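Local coordinates for 3-hydroxy-3-methylglutaryl-CoA lyase (Acinetobacter baumannii, PDB 6NDS), which is an HMGL-like enzyme of the TIM-barrel class that holds a zinc ion and coenzyme A, at residues E73-G77 with I78-K82; V200-V203 with L204-I207. One frame throughout, in Å; residues are numbered along the deposited sequence.

Interaction 1 (E73-G77 with I78-K82); sequences EVFTG and ITRHK. With EDO (1,2-ethanediol), chain G.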
loop_
_atom_site.group_PDB
_atom_site.type_symbol
_atom_site.label_atom_id
_atom_site.label_comp_id
_atom_site.label_asym_id
_atom_site.label_seq_id
_atom_site.Cartn_x
_atom_site.Cartn_y
_atom_site.Cartn_z
ATOM N N GLU A 73 19.849 -26.305 -12.069
ATOM C CA GLU A 73 21.142 -25.640 -12.201
ATOM C C GLU A 73 21.244 -24.449 -11.258
ATOM O O GLU A 73 22.325 -24.169 -10.732
ATOM C CB GLU A 73 21.379 -25.224 -13.655
ATOM C CG GLU A 73 22.732 -24.540 -13.916
ATOM C CD GLU A 73 23.941 -25.400 -13.542
ATOM O OE1 GLU A 73 23.816 -26.639 -13.475
ATOM O OE2 GLU A 73 25.029 -24.831 -13.324
ATOM N N VAL A 74 20.130 -23.759 -11.003
ATOM C CA VAL A 74 20.172 -22.666 -10.034
ATOM C C VAL A 74 20.549 -23.194 -8.654
ATOM O O VAL A 74 21.441 -22.652 -7.980
ATOM C CB VAL A 74 18.832 -21.915 -10.012
ATOM C CG1 VAL A 74 18.822 -20.931 -8.859
ATOM C CG2 VAL A 74 18.623 -21.185 -11.347
ATOM N N PHE A 75 19.877 -24.263 -8.209
ATOM C CA PHE A 75 20.168 -24.818 -6.891
ATOM C C PHE A 75 21.574 -25.390 -6.822
ATOM O O PHE A 75 22.193 -25.358 -5.754
ATOM C CB PHE A 75 19.145 -25.894 -6.512
ATOM C CG PHE A 75 17.893 -25.346 -5.861
ATOM C CD1 PHE A 75 17.735 -25.382 -4.477
ATOM C CD2 PHE A 75 16.886 -24.789 -6.630
ATOM C CE1 PHE A 75 16.583 -24.869 -3.877
ATOM C CE2 PHE A 75 15.729 -24.280 -6.039
ATOM C CZ PHE A 75 15.579 -24.320 -4.667
ATOM N N THR A 76 22.088 -25.902 -7.951
ATOM C CA THR A 76 23.454 -26.416 -8.030
ATOM C C THR A 76 24.475 -25.298 -7.877
ATOM O O THR A 76 25.522 -25.482 -7.239
ATOM C CB THR A 76 23.656 -27.121 -9.380
ATOM O OG1 THR A 76 22.900 -28.324 -9.406
ATOM C CG2 THR A 76 25.144 -27.438 -9.640
ATOM N N GLY A 77 24.180 -24.135 -8.455
ATOM C CA GLY A 77 25.158 -23.093 -8.666
ATOM C C GLY A 77 25.274 -22.049 -7.577
ATOM O O GLY A 77 26.318 -21.399 -7.478
ATOM N N ILE A 78 24.235 -21.877 -6.750
ATOM C CA ILE A 78 24.256 -20.810 -5.755
ATOM C C ILE A 78 25.251 -21.132 -4.644
ATOM O O ILE A 78 25.584 -22.295 -4.375
ATOM C CB ILE A 78 22.848 -20.565 -5.173
ATOM C CG1 ILE A 78 22.248 -21.864 -4.617
ATOM C CG2 ILE A 78 21.935 -19.929 -6.232
ATOM C CD1 ILE A 78 20.944 -21.627 -3.815
ATOM N N THR A 79 25.749 -20.079 -4.006
ATOM C CA THR A 79 26.563 -20.215 -2.807
ATOM C C THR A 79 25.647 -20.462 -1.614
ATOM O O THR A 79 24.776 -19.638 -1.320
ATOM C CB THR A 79 27.380 -18.944 -2.596
ATOM O OG1 THR A 79 28.201 -18.719 -3.742
ATOM C CG2 THR A 79 28.258 -19.065 -1.337
ATOM N N ARG A 80 25.832 -21.586 -0.926
ATOM C CA ARG A 80 24.969 -21.950 0.198
ATOM C C ARG A 80 25.502 -21.298 1.471
ATOM O O ARG A 80 26.590 -21.645 1.938
ATOM C CB ARG A 80 24.909 -23.468 0.372
ATOM C CG ARG A 80 24.431 -24.250 -0.852
ATOM C CD ARG A 80 23.012 -23.897 -1.201
ATOM N NE ARG A 80 22.507 -24.741 -2.282
ATOM C CZ ARG A 80 21.664 -25.760 -2.117
ATOM N NH1 ARG A 80 21.224 -26.083 -0.908
ATOM N NH2 ARG A 80 21.260 -26.460 -3.169
ATOM N N HIS A 81 24.746 -20.360 2.029
ATOM C CA HIS A 81 25.046 -19.847 3.361
ATOM C C HIS A 81 24.500 -20.823 4.390
ATOM O O HIS A 81 23.353 -21.261 4.276
ATOM C CB HIS A 81 24.429 -18.463 3.551
ATOM C CG HIS A 81 25.078 -17.397 2.727
ATOM N ND1 HIS A 81 25.512 -16.202 3.264
ATOM C CD2 HIS A 81 25.375 -17.347 1.404
ATOM C CE1 HIS A 81 26.042 -15.461 2.306
ATOM N NE2 HIS A 81 25.977 -16.137 1.171
ATOM N N LYS A 82 25.314 -21.163 5.397
ATOM C CA LYS A 82 24.934 -22.242 6.308
ATOM C C LYS A 82 23.683 -21.914 7.106
ATOM O O LYS A 82 22.972 -22.825 7.544
ATOM C CB LYS A 82 26.072 -22.562 7.272
ATOM C CG LYS A 82 27.227 -23.303 6.652
ATOM C CD LYS A 82 28.211 -23.748 7.724
ATOM C CE LYS A 82 29.424 -24.400 7.092
ATOM N NZ LYS A 82 29.989 -23.534 6.016
HETATM C C1 EDO G . 28.982 -23.872 -6.423
HETATM O O1 EDO G . 28.035 -24.854 -5.990
HETATM C C2 EDO G . 28.871 -22.655 -5.518
HETATM O O2 EDO G . 28.925 -23.077 -4.152
HETATM O O HOH W 1 24.548 -24.771 -4.300
HETATM O O HOH W 2 27.614 -19.141 -6.647
#

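Interaction 2 (V200-V203 with L204-I207); sequences VSHV and LSLI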
loop_
_atom_site.group_PDB
_atom_site.type_symbol
_atom_site.label_atom_id
_atom_site.label_comp_id
_atom_site.label_asym_id
_atom_site.label_seq_id
_atom_site.Cartn_x
_atom_site.Cartn_y
_atom_site.Cartn_z
ATOM N N VAL A 200 -6.046 -15.873 10.810
ATOM C CA VAL A 200 -4.759 -16.098 11.460
ATOM C C VAL A 200 -4.950 -16.472 12.927
ATOM O O VAL A 200 -4.258 -17.360 13.445
ATOM C CB VAL A 200 -3.849 -14.869 11.304
ATOM C CG1 VAL A 200 -2.629 -15.000 12.206
ATOM C CG2 VAL A 200 -3.417 -14.705 9.840
ATOM N N SER A 201 -5.862 -15.790 13.631
ATOM C CA SER A 201 -6.135 -16.165 15.017
ATOM C C SER A 201 -6.526 -17.627 15.113
ATOM O O SER A 201 -6.067 -18.341 16.012
ATOM C CB SER A 201 -7.234 -15.285 15.615
ATOM O OG SER A 201 -6.818 -13.932 15.667
ATOM N N HIS A 202 -7.362 -18.098 14.190
ATOM C CA HIS A 202 -7.817 -19.479 14.287
ATOM C C HIS A 202 -6.689 -20.451 13.968
ATOM O O HIS A 202 -6.514 -21.457 14.667
ATOM C CB HIS A 202 -9.012 -19.715 13.367
ATOM C CG HIS A 202 -9.553 -21.110 13.437
ATOM N ND1 HIS A 202 -10.412 -21.527 14.430
ATOM C CD2 HIS A 202 -9.332 -22.192 12.654
ATOM C CE1 HIS A 202 -10.715 -22.800 14.244
ATOM N NE2 HIS A 202 -10.074 -23.227 13.172
ATOM N N VAL A 203 -5.901 -20.166 12.929
ATOM C CA VAL A 203 -4.830 -21.090 12.580
ATOM C C VAL A 203 -3.776 -21.125 13.682
ATOM O O VAL A 203 -3.203 -22.183 13.962
ATOM C CB VAL A 203 -4.233 -20.739 11.202
ATOM C CG1 VAL A 203 -3.043 -21.614 10.903
ATOM C CG2 VAL A 203 -5.282 -20.939 10.124
ATOM N N LEU A 204 -3.532 -19.997 14.357
ATOM C CA LEU A 204 -2.609 -19.995 15.494
ATOM C C LEU A 204 -3.146 -20.734 16.721
ATOM O O LEU A 204 -2.425 -20.834 17.719
ATOM C CB LEU A 204 -2.234 -18.559 15.872
ATOM C CG LEU A 204 -1.318 -17.897 14.835
ATOM C CD1 LEU A 204 -1.049 -16.432 15.183
ATOM C CD2 LEU A 204 -0.004 -18.667 14.667
ATOM N N SER A 205 -4.379 -21.240 16.693
ATOM C CA SER A 205 -4.806 -22.201 17.702
ATOM C C SER A 205 -4.433 -23.629 17.327
ATOM O O SER A 205 -4.588 -24.537 18.152
ATOM C CB SER A 205 -6.319 -22.110 17.923
ATOM O OG SER A 205 -7.021 -22.758 16.878
ATOM N N LEU A 206 -3.964 -23.845 16.097
ATOM C CA LEU A 206 -3.502 -25.136 15.600
ATOM C C LEU A 206 -1.985 -25.238 15.540
ATOM O O LEU A 206 -1.430 -26.299 15.841
ATOM C CB LEU A 206 -4.063 -25.401 14.199
ATOM C CG LEU A 206 -5.581 -25.395 14.025
ATOM C CD1 LEU A 206 -5.943 -25.423 12.545
ATOM C CD2 LEU A 206 -6.200 -26.575 14.753
ATOM N N ILE A 207 -1.304 -24.169 15.125
ATOM C CA ILE A 207 0.146 -24.150 15.005
ATOM C C ILE A 207 0.672 -22.878 15.661
ATOM O O ILE A 207 -0.088 -21.987 16.045
ATOM C CB ILE A 207 0.622 -24.244 13.540
ATOM C CG1 ILE A 207 0.119 -23.046 12.729
ATOM C CG2 ILE A 207 0.162 -25.569 12.903
ATOM C CD1 ILE A 207 0.591 -23.055 11.278
#

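Interaction 1 (E73-G77 with I78-K82)
R80 reaches back to the last turn of helix 71-77 and grips a carbonyl of that turn. Its NH2 donates to F75 O at 3.0 Å in a nearly straight bond (168°), and the oxygen lies in the guanidinium plane, although the donor stands 42° above the plane of the carbonyl. The same NH2 meets the edge of the F75 ring, 3.9 Å from F75 CD1, with the two flat groups turned nearly perpendicular. A bend at chi2 (-63°) folds the arginine chain back toward the helix, and NH1 is held by N103 O. The buried side is the tight one: I78 CG2 sits 3.3 Å from V74 O and I78 N bonds to that same oxygen (3.1 Å), while V74 CG1 and I78 CG2 meet more loosely at 4.2 Å; both side chains rest on I43 of helix 36-46. The other side is wet. One water accepts from R80 NE at 2.9 Å and lies close to the oxygens of F75 and I78; a second links G77 O to T79 OG1. A 1,2-ethanediol, probably from the crystallisation liquor, donates to T76 O (2.9 Å). I78 is the first residue to abandon helical angles, at the C-terminal end of a helix where an arginine of the following loop bonds to a last-turn carbonyl, in the connection from helix 71-77 to strand 85-90 of a TIM barrel.

Interaction 2 (V200-V203 with L204-I207)
The imidazole of H202 has S205 OG over one of its faces, with H202 ND1 and S205 OG 4.4 Å apart, a neighbourly distance rather than a bond. The ring also meets that of F168 on helix 164-176, their planes inclined at about 35°. What the serine hydroxyl does bind is the backbone of the same histidine: S205 OG donates to H202 O at 2.6 Å, in the carbonyl plane. With chi1 at 78°, OG sits between the serine's own N and carbonyl carbon, which turns it back toward the helix. S205 N gives the same oxygen a second bond, coming from well above the carbonyl plane, so two donors of one residue clasp a single acceptor. V203 O is doubly held as well, by L206 N at 2.8 Å and by I207 N at 3.0 Å. The example illustrates how a chain can leave a helix gradually: bonds to the residue three back appear beside those to the residue four back, and the carbonyls of H202 and V203 keep donors.

Beneath this polar end run two apolar pairs, each four residues apart and each side by side. V200 CG1 touches L204 CD1 at 3.7 Å, and V203 CG1 meets I207 CG1 at 3.9 Å. S201, on the exposed surface, instead turns its hydroxyl to K197 O within the helix. The apolar pairs face the barrel wall: V200 lies on L212 and L214, L204 on L212, and I207 on L212 of strand 212-216, while V203 and I207 also reach L184 and I182 of strand 182-186, and helix 164-176 closes the flank through F168 and L175.

How the interactions relate
Interactions 1 and 2 are two versions of one event in a TIM barrel, the end of an outer helix and the turn toward the next strand. They stand on opposite sides of the chain's centre, each about 19 Å from it, with their own centres about 34 Å apart and their nearest atoms about 22 Å apart, so neither touches the other. The F75 side chain of interaction 1 is about 12 Å from the bound coenzyme A. Interaction 2 relates to the metal through the fold, since strand 212-216, on which its apolar residues pack, carries H215, which with H217 and D25 binds the zinc ion.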